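Local coordinates for tRNA-splicing ligase RtcB (Thermus thermophilus, PDB 2EPG), which probably seals RNA strands in a GTP- and manganese-dependent reaction that joins a 2',3'-cyclic phosphate or 3'-phosphate end to a 5'-hydroxyl end, at residues 96-101 with 262-267; 192-197 with 293-298. All coordinates share one frame; numbering follows the deposited sequence.

Contact 1 (96-101 with 262-267)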
ATOM      1  N   GLY A  96      20.888  -3.190  12.339  1.00 27.24           N
ATOM      2  CA  GLY A  96      19.508  -3.491  12.013  1.00 27.40           C
ATOM      3  C   GLY A  96      19.326  -4.597  10.987  1.00 27.07           C
ATOM      4  O   GLY A  96      20.218  -4.884  10.187  1.00 27.29           O
ATOM      5  N   VAL A  97      18.152  -5.215  11.001  1.00 25.63           N
ATOM      6  CA  VAL A  97      17.860  -6.301  10.083  1.00 25.36           C
ATOM      7  C   VAL A  97      16.725  -5.969   9.129  1.00 26.48           C
ATOM      8  O   VAL A  97      16.017  -4.977   9.309  1.00 26.88           O
ATOM      9  CB  VAL A  97      17.467  -7.580  10.860  1.00 27.90           C
ATOM     10  CG1 VAL A  97      18.657  -8.103  11.654  1.00 25.86           C
ATOM     11  CG2 VAL A  97      16.276  -7.296  11.795  1.00 26.71           C
ATOM     12  N   VAL A  98      16.574  -6.790   8.097  1.00 25.76           N
ATOM     13  CA  VAL A  98      15.484  -6.636   7.138  1.00 25.03           C
ATOM     14  C   VAL A  98      14.776  -7.986   7.124  1.00 25.77           C
ATOM     15  O   VAL A  98      15.432  -9.037   7.054  1.00 26.05           O
ATOM     16  CB  VAL A  98      15.973  -6.280   5.692  1.00 24.51           C
ATOM     17  CG1 VAL A  98      17.008  -7.291   5.195  1.00 25.20           C
ATOM     18  CG2 VAL A  98      14.755  -6.280   4.728  1.00 23.53           C
ATOM     19  N   SER A  99      13.450  -7.965   7.213  1.00 25.89           N
ATOM     20  CA  SER A  99      12.681  -9.205   7.232  1.00 28.25           C
ATOM     21  C   SER A  99      11.569  -9.291   6.198  1.00 29.19           C
ATOM     22  O   SER A  99      10.648  -8.478   6.207  1.00 28.76           O
ATOM     23  CB  SER A  99      12.065  -9.419   8.601  1.00 27.74           C
ATOM     24  OG  SER A  99      11.182 -10.516   8.543  1.00 30.83           O
ATOM     25  N   PRO A 100      11.633 -10.290   5.299  1.00 29.78           N
ATOM     26  CA  PRO A 100      10.599 -10.445   4.269  1.00 30.20           C
ATOM     27  C   PRO A 100       9.209 -10.518   4.898  1.00 30.01           C
ATOM     28  O   PRO A 100       8.229 -10.033   4.333  1.00 32.26           O
ATOM     29  CB  PRO A 100      10.986 -11.756   3.584  1.00 30.98           C
ATOM     30  CG  PRO A 100      12.474 -11.793   3.734  1.00 28.84           C
ATOM     31  CD  PRO A 100      12.680 -11.318   5.156  1.00 29.69           C
ATOM     32  N   GLY A 101       9.130 -11.128   6.075  1.00 30.99           N
ATOM     33  CA  GLY A 101       7.852 -11.241   6.752  1.00 29.75           C
ATOM     34  C   GLY A 101       7.354  -9.885   7.216  1.00 31.27           C
ATOM     35  O   GLY A 101       6.167  -9.721   7.513  1.00 29.77           O
ATOM     36  N   GLU A 262      13.330 -18.423   2.839  1.00 41.05           N
ATOM     37  CA  GLU A 262      14.086 -19.663   2.972  1.00 44.11           C
ATOM     38  C   GLU A 262      15.584 -19.439   2.892  1.00 43.70           C
ATOM     39  O   GLU A 262      16.345 -20.109   3.581  1.00 43.33           O
ATOM     40  CB  GLU A 262      13.628 -20.716   1.945  1.00 48.01           C
ATOM     41  CG  GLU A 262      13.316 -20.212   0.554  1.00 53.20           C
ATOM     42  CD  GLU A 262      12.670 -21.296  -0.315  1.00 57.59           C
ATOM     43  OE1 GLU A 262      11.531 -21.726  -0.000  1.00 58.34           O
ATOM     44  OE2 GLU A 262      13.301 -21.720  -1.312  1.00 58.67           O
ATOM     45  N   ARG A 263      16.018 -18.484   2.077  1.00 43.74           N
ATOM     46  CA  ARG A 263      17.437 -18.202   1.995  1.00 43.01           C
ATOM     47  C   ARG A 263      17.887 -17.602   3.336  1.00 43.51           C
ATOM     48  O   ARG A 263      18.981 -17.899   3.813  1.00 42.41           O
ATOM     49  CB  ARG A 263      17.736 -17.237   0.843  1.00 45.03           C
ATOM     50  CG  ARG A 263      19.224 -16.926   0.708  1.00 46.67           C
ATOM     51  CD  ARG A 263      19.574 -16.080  -0.511  1.00 49.81           C
ATOM     52  NE  ARG A 263      21.003 -15.762  -0.496  1.00 52.15           N
ATOM     53  CZ  ARG A 263      21.588 -14.822  -1.233  1.00 52.76           C
ATOM     54  NH1 ARG A 263      22.896 -14.629  -1.125  1.00 53.38           N
ATOM     55  NH2 ARG A 263      20.878 -14.079  -2.071  1.00 51.20           N
ATOM     56  N   PHE A 264      17.036 -16.773   3.945  1.00 43.62           N
ATOM     57  CA  PHE A 264      17.342 -16.139   5.242  1.00 44.16           C
ATOM     58  C   PHE A 264      17.321 -17.136   6.396  1.00 46.15           C
ATOM     59  O   PHE A 264      17.999 -16.948   7.407  1.00 46.64           O
ATOM     60  CB  PHE A 264      16.335 -15.025   5.566  1.00 40.26           C
ATOM     61  CG  PHE A 264      16.628 -13.706   4.903  1.00 37.19           C
ATOM     62  CD1 PHE A 264      17.438 -13.636   3.768  1.00 36.21           C
ATOM     63  CD2 PHE A 264      16.046 -12.535   5.384  1.00 34.28           C
ATOM     64  CE1 PHE A 264      17.661 -12.414   3.116  1.00 35.12           C
ATOM     65  CE2 PHE A 264      16.262 -11.307   4.737  1.00 34.70           C
ATOM     66  CZ  PHE A 264      17.067 -11.247   3.604  1.00 33.34           C
ATOM     67  N   LEU A 265      16.521 -18.183   6.260  1.00 48.65           N
ATOM     68  CA  LEU A 265      16.442 -19.185   7.305  1.00 52.07           C
ATOM     69  C   LEU A 265      17.722 -20.016   7.307  1.00 53.90           C
ATOM     70  O   LEU A 265      18.293 -20.296   8.364  1.00 53.91           O
ATOM     71  CB  LEU A 265      15.225 -20.087   7.076  1.00 52.92           C
ATOM     72  CG  LEU A 265      13.851 -19.458   7.344  1.00 53.46           C
ATOM     73  CD1 LEU A 265      12.757 -20.315   6.712  1.00 52.31           C
ATOM     74  CD2 LEU A 265      13.639 -19.310   8.852  1.00 52.50           C
ATOM     75  N   LYS A 266      18.185 -20.372   6.111  1.00 56.25           N
ATOM     76  CA  LYS A 266      19.376 -21.201   5.958  1.00 59.19           C
ATOM     77  C   LYS A 266      20.695 -20.444   6.025  1.00 60.34           C
ATOM     78  O   LYS A 266      21.691 -20.885   5.457  1.00 61.67           O
ATOM     79  CB  LYS A 266      19.299 -21.973   4.638  1.00 60.22           C
ATOM     80  CG  LYS A 266      20.040 -23.308   4.654  1.00 63.79           C
ATOM     81  CD  LYS A 266      19.649 -24.175   3.460  1.00 64.91           C
ATOM     82  CE  LYS A 266      20.028 -25.642   3.673  1.00 65.40           C
ATOM     83  NZ  LYS A 266      21.493 -25.839   3.845  1.00 64.56           N
ATOM     84  N   VAL A 267      20.708 -19.311   6.720  1.00 61.19           N
ATOM     85  CA  VAL A 267      21.928 -18.524   6.852  1.00 61.15           C
ATOM     86  C   VAL A 267      21.865 -17.740   8.153  1.00 61.74           C
ATOM     87  O   VAL A 267      22.813 -17.046   8.518  1.00 62.18           O
ATOM     88  CB  VAL A 267      22.101 -17.545   5.658  1.00 61.83           C
ATOM     89  CG1 VAL A 267      21.202 -16.316   5.835  1.00 60.46           C
ATOM     90  CG2 VAL A 267      23.552 -17.141   5.527  1.00 61.71           C
TER
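Phe264 approaches Val98 and Pro100 from the last turn of helix 250-265, and one side of its ring makes the contact. Its CB and CG lie beyond packing distance of 96-101. The first torsion (chi1 -82°) sets CG opposite the carbonyl carbon and beside the backbone N, from where the CD2-CE2 side of the ring reaches Val98 and Pro100. Further out, CD2 lies 3.6 Å from Pro100 CD. The next atom, CE2, meets three groups: Pro100 CD at 3.6 Å, Val98 CG1 at 4.1 Å and Val98 O at 3.3 Å. The carbonyl oxygen sits near the ring plane, at the edge, where the partly positive ring hydrogens can face it; the proline ring comes in obliquely. Val98 belongs to the short antiparallel pair of strands 97-98 and 283-284, held by backbone bonds of Gly96 with Ile285 and Val98 with Ala283, so the helix end packs beside a two-stranded sheet. Pro100 also touches Cys257 and Val261, two turns and one turn before Phe264 on the same face of the helix. Pro100 CG, 3.9 Å from Phe264 CE2, extends the apolar side of this packing, and the Pro100 side chain stays about 11 Å from that of Asn340, a predicted GMP-binding residue.

Contact 2 (192-197 with 293-298)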
ATOM      1  N   PRO A 192      17.396  -6.433 -10.996  1.00 36.88           N
ATOM      2  CA  PRO A 192      16.769  -7.668 -11.475  1.00 37.03           C
ATOM      3  C   PRO A 192      17.638  -8.915 -11.293  1.00 35.61           C
ATOM      4  O   PRO A 192      17.117 -10.017 -11.210  1.00 36.00           O
ATOM      5  CB  PRO A 192      16.489  -7.374 -12.954  1.00 37.17           C
ATOM      6  CG  PRO A 192      16.470  -5.876 -13.029  1.00 36.20           C
ATOM      7  CD  PRO A 192      17.577  -5.477 -12.101  1.00 36.86           C
ATOM      8  N   ASP A 193      18.956  -8.746 -11.215  1.00 36.16           N
ATOM      9  CA  ASP A 193      19.849  -9.899 -11.051  1.00 37.27           C
ATOM     10  C   ASP A 193      19.562 -10.689  -9.781  1.00 37.00           C
ATOM     11  O   ASP A 193      19.832 -11.892  -9.723  1.00 37.01           O
ATOM     12  CB  ASP A 193      21.317  -9.460 -11.036  1.00 40.69           C
ATOM     13  CG  ASP A 193      21.774  -8.879 -12.370  1.00 45.10           C
ATOM     14  OD1 ASP A 193      22.829  -8.202 -12.390  1.00 45.62           O
ATOM     15  OD2 ASP A 193      21.086  -9.103 -13.398  1.00 47.16           O
ATOM     16  N   LYS A 194      19.017 -10.017  -8.768  1.00 34.31           N
ATOM     17  CA  LYS A 194      18.706 -10.650  -7.488  1.00 31.68           C
ATOM     18  C   LYS A 194      17.311 -11.269  -7.481  1.00 31.25           C
ATOM     19  O   LYS A 194      16.892 -11.887  -6.499  1.00 32.26           O
ATOM     20  CB  LYS A 194      18.835  -9.616  -6.368  1.00 31.88           C
ATOM     21  CG  LYS A 194      20.123  -8.785  -6.447  1.00 32.88           C
ATOM     22  CD  LYS A 194      21.375  -9.652  -6.296  1.00 36.73           C
ATOM     23  CE  LYS A 194      22.638  -8.803  -6.314  1.00 38.15           C
ATOM     24  NZ  LYS A 194      23.780  -9.541  -5.717  1.00 42.92           N
ATOM     25  N   VAL A 195      16.584 -11.096  -8.576  1.00 31.36           N
ATOM     26  CA  VAL A 195      15.240 -11.666  -8.706  1.00 32.17           C
ATOM     27  C   VAL A 195      15.409 -13.032  -9.375  1.00 33.87           C
ATOM     28  O   VAL A 195      16.011 -13.127 -10.444  1.00 32.51           O
ATOM     29  CB  VAL A 195      14.353 -10.755  -9.577  1.00 31.11           C
ATOM     30  CG1 VAL A 195      12.993 -11.412  -9.833  1.00 29.70           C
ATOM     31  CG2 VAL A 195      14.184  -9.404  -8.895  1.00 30.81           C
ATOM     32  N   SER A 196      14.883 -14.083  -8.753  1.00 35.07           N
ATOM     33  CA  SER A 196      15.024 -15.440  -9.292  1.00 35.58           C
ATOM     34  C   SER A 196      14.329 -15.610 -10.625  1.00 37.17           C
ATOM     35  O   SER A 196      13.384 -14.881 -10.943  1.00 37.15           O
ATOM     36  CB  SER A 196      14.477 -16.479  -8.305  1.00 34.85           C
ATOM     37  OG  SER A 196      13.064 -16.509  -8.320  1.00 34.91           O
ATOM     38  N   GLU A 197      14.799 -16.578 -11.406  1.00 37.99           N
ATOM     39  CA  GLU A 197      14.218 -16.852 -12.717  1.00 39.03           C
ATOM     40  C   GLU A 197      12.752 -17.145 -12.548  1.00 37.77           C
ATOM     41  O   GLU A 197      11.923 -16.684 -13.322  1.00 37.59           O
ATOM     42  CB  GLU A 197      14.854 -18.083 -13.366  1.00 42.23           C
ATOM     43  CG  GLU A 197      16.340 -18.014 -13.558  1.00 48.09           C
ATOM     44  CD  GLU A 197      16.841 -19.215 -14.319  1.00 51.14           C
ATOM     45  OE1 GLU A 197      16.512 -19.317 -15.517  1.00 55.30           O
ATOM     46  OE2 GLU A 197      17.543 -20.061 -13.723  1.00 53.11           O
ATOM     47  N   TYR A 293      18.041  -9.236  -0.909  1.00 27.25           N
ATOM     48  CA  TYR A 293      16.589  -9.204  -0.768  1.00 29.25           C
ATOM     49  C   TYR A 293      16.068  -7.794  -0.998  1.00 28.65           C
ATOM     50  O   TYR A 293      15.049  -7.594  -1.677  1.00 29.65           O
ATOM     51  CB  TYR A 293      16.147  -9.673   0.629  1.00 28.70           C
ATOM     52  CG  TYR A 293      14.680  -9.359   0.913  1.00 31.70           C
ATOM     53  CD1 TYR A 293      13.660  -9.985   0.187  1.00 29.66           C
ATOM     54  CD2 TYR A 293      14.319  -8.382   1.850  1.00 31.10           C
ATOM     55  CE1 TYR A 293      12.326  -9.653   0.375  1.00 29.53           C
ATOM     56  CE2 TYR A 293      12.974  -8.031   2.044  1.00 31.83           C
ATOM     57  CZ  TYR A 293      11.981  -8.671   1.302  1.00 32.20           C
ATOM     58  OH  TYR A 293      10.646  -8.319   1.469  1.00 29.37           O
ATOM     59  N   LEU A 294      16.769  -6.816  -0.438  1.00 27.69           N
ATOM     60  CA  LEU A 294      16.346  -5.429  -0.582  1.00 28.66           C
ATOM     61  C   LEU A 294      16.357  -5.040  -2.050  1.00 28.78           C
ATOM     62  O   LEU A 294      15.445  -4.359  -2.518  1.00 27.65           O
ATOM     63  CB  LEU A 294      17.247  -4.494   0.239  1.00 26.15           C
ATOM     64  CG  LEU A 294      16.890  -4.424   1.734  1.00 28.42           C
ATOM     65  CD1 LEU A 294      17.995  -3.716   2.515  1.00 27.41           C
ATOM     66  CD2 LEU A 294      15.559  -3.692   1.905  1.00 25.93           C
ATOM     67  N   GLN A 295      17.374  -5.492  -2.787  1.00 28.36           N
ATOM     68  CA  GLN A 295      17.449  -5.177  -4.209  1.00 27.74           C
ATOM     69  C   GLN A 295      16.366  -5.872  -5.010  1.00 25.30           C
ATOM     70  O   GLN A 295      15.822  -5.299  -5.945  1.00 27.53           O
ATOM     71  CB  GLN A 295      18.822  -5.548  -4.766  1.00 29.26           C
ATOM     72  CG  GLN A 295      19.913  -4.603  -4.351  1.00 32.68           C
ATOM     73  CD  GLN A 295      21.293  -5.196  -4.584  1.00 35.57           C
ATOM     74  OE1 GLN A 295      21.536  -5.852  -5.596  1.00 38.37           O
ATOM     75  NE2 GLN A 295      22.201  -4.955  -3.655  1.00 36.23           N
ATOM     76  N   ALA A 296      16.060  -7.113  -4.652  1.00 27.16           N
ATOM     77  CA  ALA A 296      15.024  -7.891  -5.338  1.00 26.71           C
ATOM     78  C   ALA A 296      13.618  -7.388  -4.955  1.00 26.51           C
ATOM     79  O   ALA A 296      12.677  -7.398  -5.758  1.00 23.01           O
ATOM     80  CB  ALA A 296      15.173  -9.378  -4.969  1.00 26.07           C
HETATM   81  N   MSE A 297      13.481  -6.968  -3.705  1.00 26.99           N
HETATM   82  CA  MSE A 297      12.204  -6.449  -3.216  1.00 30.01           C
HETATM   83  C   MSE A 297      11.902  -5.146  -3.951  1.00 26.35           C
HETATM   84  O   MSE A 297      10.779  -4.902  -4.362  1.00 26.65           O
HETATM   85  CB  MSE A 297      12.287  -6.213  -1.705  1.00 30.53           C
HETATM   86  CG  MSE A 297      10.992  -5.785  -1.068  1.00 40.20           C
HETATM   87 SE   MSE A 297      11.323  -4.179  -0.011  1.00 54.14          SE
HETATM   88  CE  MSE A 297      12.012  -4.996   1.571  1.00 50.68           C
ATOM     89  N   ALA A 298      12.926  -4.321  -4.127  1.00 27.22           N
ATOM     90  CA  ALA A 298      12.762  -3.064  -4.835  1.00 28.18           C
ATOM     91  C   ALA A 298      12.341  -3.325  -6.277  1.00 27.63           C
ATOM     92  O   ALA A 298      11.536  -2.577  -6.836  1.00 28.15           O
ATOM     93  CB  ALA A 298      14.077  -2.264  -4.812  1.00 27.06           C
TER
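Lys194 leaves its backbone with CG beside the N (chi1 -47°) and then bends at the second torsion (chi2 -63°), which takes its aliphatic chain at a slant across the Gln295 side chain. The glutamine, by contrast, runs extended beyond CG (chi2 164°) and brings its amide oxygen to the bend of the lysine. Gln295 OE1 accordingly lies 3.4 Å from Lys194 CG and 3.2 Å from Lys194 CE, while CD between them is farther away. These are carbon-oxygen contacts; the one to CE is probably the more favourable electrostatically, because that methylene adjoins the ammonium group. The ammonium itself goes on to a salt bridge with Asp292, and Gln295 OE1 also takes a weak hydrogen bond from Asn191 ND2.

The 192-194 segment is a 3-10 turn, closed by Val195 N to Pro192 O at 2.9 Å, and it leads straight to Ser196, the N-cap of helix 197-203, whose OG bonds Ala199 N and also Asp259. This linker crosses helix 288-321 at an alanine. The CA atoms of Val195 and Ala296 come within 5.1 Å, a close approach that the small methyl side chain permits. Ala296 CB touches Lys194 O at 3.4 Å and Lys194 CB at 3.9 Å, so it meets main chain and side chain of the same residue. That carbonyl also accepts a hydrogen bond from Tyr260 OH, from helix 250-265, which also packs on Ala296 through Val256 and the Tyr260 side chain. Next along the linker, Val195 places CG2 4.0 Å from Ala296 CA.

How the contacts relate
Contact 1 and contact 2 have centres 14 Å apart, and their segments alternate along the chain: 96-101, 192-197, 262-267, then 293-298. They are joined through helix 288-321, which lies next to helix 250-265. Tyr293, on the 293-298 segment, reaches contact 1: its CB is 3.5 Å from Phe264 CZ and its CD2 is 3.6 Å from Val98 CG2. A polar link accompanies this packing, since Asp292, the partner of Lys194 in contact 2, also forms a salt bridge with Arg263 of the 262-267 segment. The 96-101 and 192-197 segments, far apart in sequence, thus both pack on a pair of neighbouring helices within the RtcB family region.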